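Local coordinates for inositol monophosphatase family protein (Staphylococcus aureus subsp. aureus MSSA476, PDB 4I3Y), which probably hydrolyses inositol monophosphate to inositol and phosphate in a magnesium-dependent reaction that lithium inhibits, at residues T256-K259 with I260-A263; V188-C191 with G192-S195; K10-Q13 with Q14-K17. All blocks are in the same frame, centred on the assembly; numbering follows the deposited sequence.

The three contacts come along the chain in the order 3, 2, 1. Contact 3 opens helix 12-35, which packs against the mixed sheet containing strand 120-128. Contact 2 starts helix 191-200, its centre about 7 Å from the centre of the chain, and a magnesium ion lies about 9 Å from the side chain of Ala190. Contact 1 closes helix 254-262. Contacts 1 and 2 both pack against the second sheet, through strands 205-208 and 246-249, with centres about 21 Å apart. Contacts 1 and 3 lie on opposite sides of the chain's centre, about 40 Å between their centres. A peripheral helix start and a peripheral helix end thus lie far from the helix start near the metal site.

Contact 1 of 3, residues T256-K259 with I260-A263; sequences TVLK and ILNA
The last turns of helix 254-262 form this contact, where Thr256 and Val257 meet Ile260 and Leu261 one turn on. This helix lies over strands 205-208 and 246-249 and beside helix 172-181. Ile260 N donates to Thr256 O at 3.1 Å, almost straight at 174°. Leu261 N reaches Val257 O at 3.0 Å. Asn262 N to Leu258 O is more bent, at 136°. The final bond, from Ala263 N to Lys259 O, is weak, and Ala263 is the first residue to leave helical angles.

The side chains follow the same spacing. Thr256 and Ile260 run side by side and point the same way, with Thr256 CG2 4.2 Å from Ile260 CD1. CG2 gets there because it is anti to the Thr256 backbone N, while OG1 is anti to the carbonyl carbon. Val257 and Leu261 are paired likewise, and Val257 CG1 meets Leu261 CD1 at 4.1 Å. Leu258 CD2 approaches the same Leu261 methyl at 4.3 Å. Ile260 also packs on Leu178 of helix 172-181, and Val257 and Leu261 both touch Ile207. Methyl contacts carry the buried face.

Asn262 ND2 donates to Leu233 O and also lies 2.9 Å from Leu258 O. At the helix end, where the backbone bonds bend and weaken, the Asn262 amide ties the last turn to the Leu233 backbone.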
loop_
_atom_site.group_PDB
_atom_site.type_symbol
_atom_site.label_atom_id
_atom_site.label_comp_id
_atom_site.label_asym_id
_atom_site.label_seq_id
_atom_site.Cartn_x
_atom_site.Cartn_y
_atom_site.Cartn_z
ATOM N N THR A 256 18.512 -15.004 -4.935
ATOM C CA THR A 256 17.764 -15.214 -6.157
ATOM C C THR A 256 17.450 -13.830 -6.751
ATOM O O THR A 256 17.563 -13.653 -7.963
ATOM C CB THR A 256 16.450 -15.987 -5.919
ATOM O OG1 THR A 256 16.716 -17.272 -5.341
ATOM C CG2 THR A 256 15.575 -16.119 -7.196
ATOM N N VAL A 257 17.086 -12.844 -5.908
ATOM C CA VAL A 257 16.721 -11.515 -6.411
ATOM C C VAL A 257 17.921 -10.833 -7.015
ATOM O O VAL A 257 17.812 -10.162 -8.030
ATOM C CB VAL A 257 16.136 -10.610 -5.288
ATOM C CG1 VAL A 257 15.889 -9.219 -5.848
ATOM C CG2 VAL A 257 14.809 -11.210 -4.757
ATOM N N LEU A 258 19.084 -10.960 -6.349
ATOM C CA LEU A 258 20.295 -10.292 -6.847
ATOM C C LEU A 258 20.743 -10.897 -8.169
ATOM O O LEU A 258 21.264 -10.186 -9.072
ATOM C CB LEU A 258 21.482 -10.436 -5.864
ATOM C CG LEU A 258 21.481 -9.549 -4.622
ATOM C CD1 LEU A 258 22.866 -9.594 -3.932
ATOM C CD2 LEU A 258 21.172 -8.120 -5.016
ATOM N N LYS A 259 20.591 -12.205 -8.284
ATOM C CA LYS A 259 21.013 -12.842 -9.522
ATOM C C LYS A 259 20.077 -12.426 -10.692
ATOM O O LYS A 259 20.556 -12.100 -11.774
ATOM C CB LYS A 259 21.221 -14.347 -9.346
ATOM C CG LYS A 259 19.985 -15.158 -9.618
ATOM C CD LYS A 259 20.269 -16.343 -10.565
ATOM C CE LYS A 259 19.280 -17.498 -10.278
ATOM N NZ LYS A 259 17.876 -16.990 -10.242
ATOM N N ILE A 260 18.766 -12.369 -10.462
ATOM C CA ILE A 260 17.837 -11.758 -11.471
ATOM C C ILE A 260 18.223 -10.314 -11.863
ATOM O O ILE A 260 18.199 -9.932 -13.032
ATOM C CB ILE A 260 16.372 -11.775 -11.012
ATOM C CG1 ILE A 260 15.862 -13.194 -10.927
ATOM C CG2 ILE A 260 15.465 -11.068 -12.008
ATOM C CD1 ILE A 260 14.573 -13.310 -10.111
ATOM N N LEU A 261 18.519 -9.466 -10.881
ATOM C CA LEU A 261 18.844 -8.080 -11.185
ATOM C C LEU A 261 20.104 -7.975 -12.057
ATOM O O LEU A 261 20.253 -7.022 -12.825
ATOM C CB LEU A 261 19.099 -7.280 -9.868
ATOM C CG LEU A 261 17.869 -6.835 -9.072
ATOM C CD1 LEU A 261 18.288 -6.415 -7.658
ATOM C CD2 LEU A 261 17.073 -5.751 -9.782
ATOM N N ASN A 262 21.059 -8.864 -11.840
ATOM C CA ASN A 262 22.357 -8.719 -12.444
ATOM C C ASN A 262 22.476 -9.540 -13.779
ATOM O O ASN A 262 23.449 -9.366 -14.526
ATOM C CB ASN A 262 23.454 -9.088 -11.432
ATOM C CG ASN A 262 23.567 -8.070 -10.294
ATOM O OD1 ASN A 262 23.631 -6.851 -10.532
ATOM N ND2 ASN A 262 23.605 -8.555 -9.054
ATOM N N ALA A 263 21.492 -10.410 -14.055
ATOM C CA ALA A 263 21.451 -11.247 -15.274
ATOM C C ALA A 263 21.418 -10.401 -16.499
ATOM O O ALA A 263 20.975 -9.243 -16.446
ATOM C CB ALA A 263 20.218 -12.170 -15.257
#

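Contact 2 of 3, residues V188-C191 with G192-S195; sequences VGAC and GLDS
Residues 188-191 curl round to the start of helix 191-200, with Ala190 at the N-cap position. Gly189 has a positive phi of 96°, where a side chain would jam against the carbonyl O of Val188, which suits glycine. Asp194 N donates to Ala190 O at 2.9 Å, nearly straight at 174°. Leu193 N makes a weak bond to the same oxygen.

The Asp194 carboxylate reaches back over this turn and takes two backbone N-H groups, one on each oxygen. Val188 N meets OD1 of Asp194 at 2.9 Å, and Gly189 N meets OD2 of Asp194 at 2.9 Å. Both arrive on the syn side, somewhat out of the carboxylate plane. OD1 has a further bond with Ser164 OG. Together these bonds should fix the rotation of the buried carboxylate.

Beside it, Val188 crosses Leu193 at about a right angle, with Val188 CG1 3.9 Å from Leu193 CB. Cys191 O is gripped twice by Ser195, by OG at 2.7 Å and by N at 2.8 Å, from opposite faces of its carbonyl plane. With OG beside the backbone N of Ser195 (chi1 -62°), it can bond Cys191 O one turn back; it also pairs with Gln219 NE2.

Gly192 N donates to Asp97 OD2, and glycerol bonds to Cys191 N and Gly189 O. This helix start, with Ala190's side chain about 9 Å from a magnesium ion, is consistent with the family's substrate pocket, which the glycerol may mark.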
loop_
_atom_site.group_PDB
_atom_site.type_symbol
_atom_site.label_atom_id
_atom_site.label_comp_id
_atom_site.label_asym_id
_atom_site.label_seq_id
_atom_site.Cartn_x
_atom_site.Cartn_y
_atom_site.Cartn_z
ATOM N N VAL A 188 4.235 0.062 -1.928
ATOM C CA VAL A 188 3.728 1.145 -1.020
ATOM C C VAL A 188 4.206 2.551 -1.514
ATOM O O VAL A 188 3.437 3.533 -1.494
ATOM C CB VAL A 188 4.192 0.914 0.447
ATOM C CG1 VAL A 188 3.635 1.974 1.363
ATOM C CG2 VAL A 188 3.785 -0.492 0.958
ATOM N N GLY A 189 5.484 2.637 -1.893
ATOM C CA GLY A 189 6.042 3.859 -2.430
ATOM C C GLY A 189 6.782 4.784 -1.468
ATOM O O GLY A 189 7.153 5.924 -1.834
ATOM N N ALA A 190 6.986 4.317 -0.237
ATOM C CA ALA A 190 7.932 4.939 0.675
ATOM C C ALA A 190 9.008 3.919 1.023
ATOM O O ALA A 190 8.707 2.887 1.558
ATOM C CB ALA A 190 7.187 5.422 1.949
ATOM N N CYS A 191 10.280 4.213 0.767
ATOM C CA CYS A 191 11.362 3.247 1.035
ATOM C C CYS A 191 11.283 2.655 2.445
ATOM O O CYS A 191 11.418 1.457 2.630
ATOM C CB CYS A 191 12.740 3.887 0.843
ATOM S SG CYS A 191 14.101 2.704 0.951
ATOM N N GLY A 192 11.123 3.515 3.449
ATOM C CA GLY A 192 11.038 3.009 4.800
ATOM C C GLY A 192 9.864 2.120 5.062
ATOM O O GLY A 192 9.951 1.234 5.873
ATOM N N LEU A 193 8.728 2.367 4.409
ATOM C CA LEU A 193 7.564 1.523 4.637
ATOM C C LEU A 193 7.645 0.200 3.876
ATOM O O LEU A 193 7.275 -0.902 4.401
ATOM C CB LEU A 193 6.280 2.283 4.203
ATOM C CG LEU A 193 5.990 3.456 5.190
ATOM C CD1 LEU A 193 4.666 4.082 4.759
ATOM C CD2 LEU A 193 5.954 3.092 6.690
ATOM N N ASP A 194 8.062 0.282 2.613
ATOM C CA ASP A 194 8.243 -0.941 1.858
ATOM C C ASP A 194 9.335 -1.764 2.588
ATOM O O ASP A 194 9.272 -3.019 2.593
ATOM C CB ASP A 194 8.716 -0.649 0.409
ATOM C CG ASP A 194 7.603 -0.152 -0.515
ATOM O OD1 ASP A 194 6.778 -0.988 -1.032
ATOM O OD2 ASP A 194 7.628 1.094 -0.793
ATOM N N SER A 195 10.326 -1.097 3.226
ATOM C CA SER A 195 11.364 -1.881 3.994
ATOM C C SER A 195 10.775 -2.586 5.174
ATOM O O SER A 195 11.062 -3.762 5.428
ATOM C CB SER A 195 12.520 -1.012 4.441
ATOM O OG SER A 195 13.142 -0.504 3.278
#

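Contact 3 of 3, residues K10-Q13 with Q14-K17; sequences KTLQ and QIDK
Leu12 O accepts from Asp16 N at 2.7 Å, a nearly straight bond of 170° in the first turn of helix 12-35. Lys17 N follows on Gln13 O at 2.8 Å, and Ile15 N on Thr11 O at 3.0 Å.

Thr11 caps the turn with its side chain. Its OG1 accepts from Gln14 N at 2.8 Å. A chi1 of 75° sets OG1 between the backbone N and the carbonyl carbon of Thr11, facing the N-H of Gln14. The aliphatic part of Gln14 crosses Thr11 at about a right angle, and its CG comes 3.2 Å from Thr11 OG1.

On the side facing the sheet, Leu12 CD2 meets Ile15 CD1 at 4.1 Å. Both Leu12 and Ile15 pack on Leu123 of strand 120-128. Separately, Ile15 CG1 lies 4.0 Å from Lys10 CB, and Phe68 touches both Lys10 and Ile15. The Asp16 carboxylate is held from outside the turn, by a hydrogen bond between Tyr125 OH and OD1 and a salt bridge between Lys136 NZ and Asp16 OD2. It thereby pins the helix to the sheet.

This is a threonine N-cap on the long N-terminal helix, which lies against the larger mixed sheet of the inositol monophosphatase fold.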
loop_
_atom_site.group_PDB
_atom_site.type_symbol
_atom_site.label_atom_id
_atom_site.label_comp_id
_atom_site.label_asym_id
_atom_site.label_seq_id
_atom_site.Cartn_x
_atom_site.Cartn_y
_atom_site.Cartn_z
ATOM N N LYS A 10 24.363 9.511 28.706
ATOM C CA LYS A 10 23.064 8.845 28.757
ATOM C C LYS A 10 23.099 7.395 28.313
ATOM O O LYS A 10 23.949 6.986 27.494
ATOM C CB LYS A 10 22.084 9.597 27.886
ATOM C CG LYS A 10 21.895 11.014 28.335
ATOM C CD LYS A 10 21.260 11.775 27.170
ATOM C CE LYS A 10 21.219 13.258 27.458
ATOM N NZ LYS A 10 20.661 13.391 28.834
ATOM N N THR A 11 22.164 6.602 28.831
ATOM C CA THR A 11 22.030 5.271 28.344
ATOM C C THR A 11 21.363 5.266 26.935
ATOM O O THR A 11 20.692 6.221 26.553
ATOM C CB THR A 11 21.213 4.417 29.334
ATOM O OG1 THR A 11 19.816 4.745 29.248
ATOM C CG2 THR A 11 21.812 4.436 30.837
ATOM N N LEU A 12 21.485 4.186 26.191
ATOM C CA LEU A 12 20.663 4.089 24.956
ATOM C C LEU A 12 19.167 4.240 25.251
ATOM O O LEU A 12 18.444 4.886 24.502
ATOM C CB LEU A 12 20.926 2.769 24.189
ATOM C CG LEU A 12 22.033 2.878 23.130
ATOM C CD1 LEU A 12 21.904 1.697 22.204
ATOM C CD2 LEU A 12 22.065 4.167 22.311
ATOM N N GLN A 13 18.701 3.630 26.346
ATOM C CA GLN A 13 17.277 3.742 26.670
ATOM C C GLN A 13 16.869 5.126 27.004
ATOM O O GLN A 13 15.752 5.567 26.604
ATOM C CB GLN A 13 16.726 2.651 27.657
ATOM C CG GLN A 13 17.713 1.692 28.285
ATOM C CD GLN A 13 18.598 0.849 27.352
ATOM O OE1 GLN A 13 18.135 0.130 26.430
ATOM N NE2 GLN A 13 19.880 0.891 27.637
ATOM N N GLN A 14 17.754 5.882 27.661
ATOM C CA GLN A 14 17.427 7.315 27.852
ATOM C C GLN A 14 17.386 8.089 26.549
ATOM O O GLN A 14 16.562 8.993 26.341
ATOM C CB GLN A 14 18.434 8.004 28.760
ATOM C CG GLN A 14 18.383 7.465 30.181
ATOM C CD GLN A 14 19.472 8.082 31.040
ATOM O OE1 GLN A 14 19.177 8.598 32.121
ATOM N NE2 GLN A 14 20.713 8.040 30.580
ATOM N N ILE A 15 18.294 7.760 25.662
ATOM C CA ILE A 15 18.207 8.428 24.368
ATOM C C ILE A 15 16.894 7.974 23.672
ATOM O O ILE A 15 16.126 8.804 23.156
ATOM C CB ILE A 15 19.445 8.161 23.497
ATOM C CG1 ILE A 15 20.773 8.514 24.278
ATOM C CG2 ILE A 15 19.252 8.882 22.166
ATOM C CD1 ILE A 15 22.086 8.069 23.595
ATOM N N ASP A 16 16.659 6.668 23.652
ATOM C CA ASP A 16 15.423 6.175 22.995
ATOM C C ASP A 16 14.175 6.860 23.538
ATOM O O ASP A 16 13.267 7.269 22.759
ATOM C CB ASP A 16 15.302 4.659 23.108
ATOM C CG ASP A 16 14.110 4.127 22.367
ATOM O OD1 ASP A 16 13.986 4.342 21.131
ATOM O OD2 ASP A 16 13.290 3.491 23.033
ATOM N N LYS A 17 14.120 7.000 24.881
ATOM C CA LYS A 17 13.023 7.690 25.538
ATOM C C LYS A 17 12.859 9.116 25.006
ATOM O O LYS A 17 11.723 9.537 24.644
ATOM C CB LYS A 17 13.229 7.708 27.061
ATOM C CG LYS A 17 12.199 8.567 27.794
ATOM C CD LYS A 17 11.965 8.013 29.197
ATOM C CE LYS A 17 11.256 8.994 30.122
ATOM N NZ LYS A 17 9.898 8.461 30.419
#